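PDB 2IT9: DUF1818 domain-containing protein from Prochlorococcus marinus, which is of unknown function but may bind DNA. Local coordinates for residues A[25-30]-A[103-107]; A[46-51]-A[115-119]. All coordinates share one frame; numbering follows the deposited sequence.

Contact 1: A[25-30]-A[103-107]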
loop_
_atom_site.group_PDB
_atom_site.type_symbol
_atom_site.label_atom_id
_atom_site.label_comp_id
_atom_site.label_asym_id
_atom_site.label_seq_id
_atom_site.Cartn_x
_atom_site.Cartn_y
_atom_site.Cartn_z
ATOM N N ILE A 25 9.114 -1.174 -1.555
ATOM C CA ILE A 25 8.626 -2.395 -0.916
ATOM C C ILE A 25 7.198 -2.598 -1.384
ATOM O O ILE A 25 6.441 -1.613 -1.593
ATOM C CB ILE A 25 8.745 -2.385 0.624
ATOM C CG1 ILE A 25 8.021 -1.192 1.230
ATOM C CG2 ILE A 25 10.213 -2.403 1.045
ATOM C CD1 ILE A 25 7.759 -1.277 2.740
ATOM N N GLY A 26 6.846 -3.856 -1.626
ATOM C CA GLY A 26 5.525 -4.206 -2.087
ATOM C C GLY A 26 4.861 -5.430 -1.480
ATOM O O GLY A 26 5.541 -6.376 -1.138
ATOM N N GLY A 27 3.527 -5.358 -1.332
ATOM C CA GLY A 27 2.663 -6.463 -0.956
ATOM C C GLY A 27 1.825 -6.863 -2.178
ATOM O O GLY A 27 2.115 -6.478 -3.317
ATOM N N GLU A 28 0.771 -7.636 -1.984
ATOM C CA GLU A 28 -0.029 -8.050 -3.137
ATOM C C GLU A 28 -0.757 -6.874 -3.799
ATOM O O GLU A 28 -0.840 -6.799 -5.026
ATOM C CB GLU A 28 -1.083 -9.053 -2.719
ATOM C CG GLU A 28 -1.775 -9.695 -3.901
ATOM C CD GLU A 28 -2.806 -10.706 -3.509
ATOM O OE1 GLU A 28 -3.376 -10.585 -2.405
ATOM O OE2 GLU A 28 -3.074 -11.608 -4.339
ATOM N N THR A 29 -1.282 -5.982 -2.971
ATOM C CA THR A 29 -2.136 -4.890 -3.445
ATOM C C THR A 29 -1.564 -3.491 -3.197
ATOM O O THR A 29 -2.306 -2.501 -3.251
ATOM C CB THR A 29 -3.511 -4.979 -2.747
ATOM O OG1 THR A 29 -3.386 -4.726 -1.332
ATOM C CG2 THR A 29 -4.196 -6.315 -2.999
ATOM N N TRP A 30 -0.269 -3.389 -2.891
ATOM C CA TRP A 30 0.306 -2.083 -2.603
ATOM C C TRP A 30 1.809 -2.105 -2.798
ATOM O O TRP A 30 2.421 -3.160 -2.811
ATOM C CB TRP A 30 0.032 -1.693 -1.121
ATOM C CG TRP A 30 0.572 -2.753 -0.100
ATOM C CD1 TRP A 30 -0.117 -3.784 0.440
ATOM C CD2 TRP A 30 1.913 -2.838 0.449
ATOM N NE1 TRP A 30 0.687 -4.519 1.286
ATOM C CE2 TRP A 30 1.952 -3.981 1.284
ATOM C CE3 TRP A 30 3.089 -2.104 0.256
ATOM C CZ2 TRP A 30 3.122 -4.389 1.949
ATOM C CZ3 TRP A 30 4.271 -2.526 0.916
ATOM C CH2 TRP A 30 4.267 -3.650 1.752
ATOM N N GLU A 103 0.660 3.151 5.589
ATOM C CA GLU A 103 0.504 1.972 6.400
ATOM C C GLU A 103 0.419 0.819 5.418
ATOM O O GLU A 103 -0.275 0.889 4.409
ATOM C CB GLU A 103 -0.772 2.056 7.241
ATOM C CG GLU A 103 -0.935 3.319 8.038
ATOM C CD GLU A 103 -2.246 3.329 8.829
ATOM O OE1 GLU A 103 -2.990 2.326 8.723
ATOM O OE2 GLU A 103 -2.527 4.328 9.532
ATOM N N VAL A 104 1.157 -0.250 5.683
ATOM C CA VAL A 104 1.183 -1.402 4.814
ATOM C C VAL A 104 1.197 -2.677 5.650
ATOM O O VAL A 104 1.467 -2.633 6.871
ATOM C CB VAL A 104 2.359 -1.353 3.827
ATOM C CG1 VAL A 104 2.290 -0.100 2.946
ATOM C CG2 VAL A 104 3.692 -1.383 4.553
ATOM N N TYR A 105 0.988 -3.804 4.971
ATOM C CA TYR A 105 0.821 -5.095 5.680
ATOM C C TYR A 105 1.242 -6.283 4.842
ATOM O O TYR A 105 0.950 -6.330 3.624
ATOM C CB TYR A 105 -0.627 -5.231 6.100
ATOM C CG TYR A 105 -1.060 -6.591 6.600
ATOM C CD1 TYR A 105 -0.989 -6.896 7.965
ATOM C CD2 TYR A 105 -1.579 -7.537 5.737
ATOM C CE1 TYR A 105 -1.438 -8.137 8.454
ATOM C CE2 TYR A 105 -2.025 -8.788 6.218
ATOM C CZ TYR A 105 -1.935 -9.063 7.578
ATOM O OH TYR A 105 -2.364 -10.280 8.087
ATOM N N TRP A 106 1.970 -7.219 5.471
ATOM C CA TRP A 106 2.310 -8.516 4.863
ATOM C C TRP A 106 1.708 -9.611 5.738
ATOM O O TRP A 106 1.804 -9.538 6.976
ATOM C CB TRP A 106 3.807 -8.780 4.755
ATOM C CG TRP A 106 4.518 -8.006 3.678
ATOM C CD1 TRP A 106 4.331 -8.136 2.335
ATOM C CD2 TRP A 106 5.597 -7.074 3.851
ATOM N NE1 TRP A 106 5.214 -7.325 1.656
ATOM C CE2 TRP A 106 5.987 -6.642 2.561
ATOM C CE3 TRP A 106 6.258 -6.552 4.967
ATOM C CZ2 TRP A 106 7.021 -5.721 2.365
ATOM C CZ3 TRP A 106 7.274 -5.632 4.777
ATOM C CH2 TRP A 106 7.666 -5.237 3.498
ATOM N N PRO A 107 1.067 -10.607 5.117
ATOM C CA PRO A 107 0.440 -11.673 5.873
ATOM C C PRO A 107 1.440 -12.776 6.265
ATOM O O PRO A 107 2.621 -12.750 5.850
ATOM C CB PRO A 107 -0.608 -12.191 4.897
ATOM C CG PRO A 107 0.078 -12.069 3.579
ATOM C CD PRO A 107 0.828 -10.766 3.674
#
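W30 and W106 meet with their indoles turned 53° against each other, W30 CH2 lying over one face of the W106 ring, 3.5 Å from W106 CZ2. W106 NE1 donates to G26 O at 3.0 Å, with the oxygen close to the indole plane but the N-H well above the plane of the carbonyl. W30 NE1 donates to Y105 O, also at 3.0 Å, in a more bent bond of 138°. V104 sits on the six-membered ring of W30 in a CH-pi contact, its CB 3.4 Å from the centroid and almost exactly on the normal. Over the other face runs the G26-G27 backbone, because chi1 of 57° places CG between W30's own N and carbonyl carbon and folds the indole back onto the turn. A leucine in place of W30 would probably leave Y105 O without this donor and V104 without its aromatic floor. I25 CD1 closes in on W106 CH2 at 4.0 Å. Further out, V104 and W106 are backbone-bonded to L90 and L88. This is a beta-hairpin turn packed against a strand outermost within its own subunit but continued, antiparallel, by the second subunit, in a fold consistent with the PC4-like single-stranded-DNA-binding proteins.

Contact 2: A[46-51]-A[115-119]; sequences VMELCD and VNAMR
Two helices, 36-56 and 110-120, pack here in a helix-helix contact, their local axes 11.1 Å apart and running at 131° to each other. The inner part is apolar. V46 CG1 touches V115 CG2 at 3.7 Å and also lies against the selenium of M118, a selenomethionine like M47, while C50 SG comes up to V115 CG1 from one turn further along its helix. M47 reaches across with a bent chain. Its chi1 and chi2 (-43°) lay the selenium beside the aliphatic part of R119, 3.4 Å from R119 CG and equally near R119 NE; chi3 (93°) then swings M47 CE back to 3.8 Å from V115 CG1 and 4.0 Å from M118 SE. R119 stays extended from CG to NE, and in this way its guanidinium is carried over V115 CG1 to the D51 carboxylate. There R119 NH2 meets D51 OD1 at 3.3 Å in a salt bridge whose hydrogen bond is weak; the two planar groups are nearly coplanar. L88 and W86 of strand 85-92 touch V46, C50 and V115, and I12 of strand 10-15 touches M118, so the helix pair has sheet residues against it. The chemistry is graded: V46, C50, V115 and M118 make the buried, apolar side, M47 bridges from it to R119, and the solvent side, where D51 and R119 lie, carries one weakly hydrogen-bonded charge pair that probably adds only modestly to the hold.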
loop_
_atom_site.group_PDB
_atom_site.type_symbol
_atom_site.label_atom_id
_atom_site.label_comp_id
_atom_site.label_asym_id
_atom_site.label_seq_id
_atom_site.Cartn_x
_atom_site.Cartn_y
_atom_site.Cartn_z
ATOM N N VAL A 46 12.457 -4.705 11.609
ATOM C CA VAL A 46 11.938 -6.012 11.225
ATOM C C VAL A 46 12.861 -7.111 11.751
ATOM O O VAL A 46 12.340 -8.103 12.290
ATOM C CB VAL A 46 11.682 -6.085 9.740
ATOM C CG1 VAL A 46 11.317 -7.550 9.286
ATOM C CG2 VAL A 46 10.577 -5.122 9.341
HETATM N N MSE A 47 14.187 -6.943 11.640
HETATM C CA MSE A 47 15.110 -7.972 12.121
HETATM C C MSE A 47 14.955 -8.134 13.628
HETATM O O MSE A 47 14.987 -9.253 14.157
HETATM C CB MSE A 47 16.577 -7.645 11.832
HETATM C CG MSE A 47 17.109 -7.711 10.375
HETATM SE SE MSE A 47 16.463 -9.282 9.415
HETATM C CE MSE A 47 14.917 -8.497 8.617
ATOM N N GLU A 48 14.806 -7.018 14.330
ATOM C CA GLU A 48 14.640 -7.068 15.772
ATOM C C GLU A 48 13.365 -7.800 16.158
ATOM O O GLU A 48 13.399 -8.648 17.065
ATOM C CB GLU A 48 14.628 -5.671 16.394
ATOM C CG GLU A 48 14.337 -5.755 17.848
ATOM C CD GLU A 48 14.558 -4.489 18.590
ATOM O OE1 GLU A 48 15.184 -3.558 18.033
ATOM O OE2 GLU A 48 14.110 -4.448 19.754
ATOM N N LEU A 49 12.249 -7.484 15.489
ATOM C CA LEU A 49 10.983 -8.177 15.791
ATOM C C LEU A 49 11.044 -9.661 15.436
ATOM O O LEU A 49 10.691 -10.525 16.260
ATOM C CB LEU A 49 9.813 -7.527 15.064
ATOM C CG LEU A 49 9.321 -6.197 15.599
ATOM C CD1 LEU A 49 8.360 -5.611 14.574
ATOM C CD2 LEU A 49 8.619 -6.381 16.916
ATOM N N CYS A 50 11.543 -9.948 14.236
ATOM C CA CYS A 50 11.668 -11.327 13.764
ATOM C C CYS A 50 12.495 -12.162 14.749
ATOM O O CYS A 50 12.026 -13.222 15.214
ATOM C CB CYS A 50 12.197 -11.390 12.290
ATOM S SG CYS A 50 12.279 -13.107 11.697
ATOM N N ASP A 51 13.661 -11.680 15.171
ATOM C CA ASP A 51 14.490 -12.437 16.088
ATOM C C ASP A 51 13.782 -12.688 17.413
ATOM O O ASP A 51 13.857 -13.792 17.963
ATOM C CB ASP A 51 15.832 -11.721 16.367
ATOM C CG ASP A 51 16.784 -11.721 15.151
ATOM O OD1 ASP A 51 16.508 -12.381 14.106
ATOM O OD2 ASP A 51 17.818 -11.031 15.249
ATOM N N VAL A 115 11.607 -11.209 4.952
ATOM C CA VAL A 115 12.745 -11.119 5.871
ATOM C C VAL A 115 13.981 -11.661 5.212
ATOM O O VAL A 115 15.038 -11.030 5.260
ATOM C CB VAL A 115 12.451 -11.829 7.233
ATOM C CG1 VAL A 115 13.724 -12.055 8.016
ATOM C CG2 VAL A 115 11.454 -10.986 8.046
ATOM N N ASN A 116 13.866 -12.845 4.617
ATOM C CA ASN A 116 14.989 -13.439 3.927
ATOM C C ASN A 116 15.569 -12.512 2.851
ATOM O O ASN A 116 16.807 -12.424 2.713
ATOM C CB ASN A 116 14.588 -14.804 3.350
ATOM C CG ASN A 116 14.385 -15.875 4.444
ATOM O OD1 ASN A 116 14.855 -15.728 5.586
ATOM N ND2 ASN A 116 13.721 -16.975 4.079
ATOM N N ALA A 117 14.687 -11.831 2.104
ATOM C CA ALA A 117 15.117 -10.880 1.050
ATOM C C ALA A 117 15.809 -9.680 1.672
ATOM O O ALA A 117 16.793 -9.210 1.145
ATOM C CB ALA A 117 13.923 -10.414 0.204
HETATM N N MSE A 118 15.275 -9.153 2.773
HETATM C CA MSE A 118 15.881 -8.015 3.457
HETATM C C MSE A 118 17.266 -8.332 3.899
HETATM O O MSE A 118 18.166 -7.507 3.723
HETATM C CB MSE A 118 15.059 -7.605 4.685
HETATM C CG MSE A 118 13.795 -6.957 4.315
HETATM SE SE MSE A 118 12.785 -6.468 5.907
HETATM C CE MSE A 118 11.456 -5.423 5.068
ATOM N N ARG A 119 17.447 -9.514 4.482
ATOM C CA ARG A 119 18.761 -9.925 4.956
ATOM C C ARG A 119 19.819 -10.103 3.858
ATOM O O ARG A 119 21.009 -9.963 4.130
ATOM C CB ARG A 119 18.662 -11.256 5.700
ATOM C CG ARG A 119 17.944 -11.232 7.020
ATOM C CD ARG A 119 18.229 -12.538 7.811
ATOM N NE ARG A 119 17.659 -12.485 9.164
ATOM C CZ ARG A 119 16.620 -13.194 9.626
ATOM N NH1 ARG A 119 15.999 -14.103 8.870
ATOM N NH2 ARG A 119 16.220 -13.020 10.895
#

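In the fold
The centres of contact 1 and contact 2 lie about 16 Å apart, and their segments alternate along the chain: 25-30, 46-51, 103-107, 115-119. Contact 1 joins the end of strand 23-26 and the turn that follows to strand 102-106, outermost in the second sheet within this chain; contact 2 joins the two helices. Both thus tie the early part of the chain to its late part. They meet directly where W106 CH2 packs on M118 CE, 4.1 Å away. Two four-stranded antiparallel sheets, each followed in the chain by a helix, are consistent with a PC4-like fold; sheets and helices share one continuous core, with the second subunit reaching contact 1 but not contact 2.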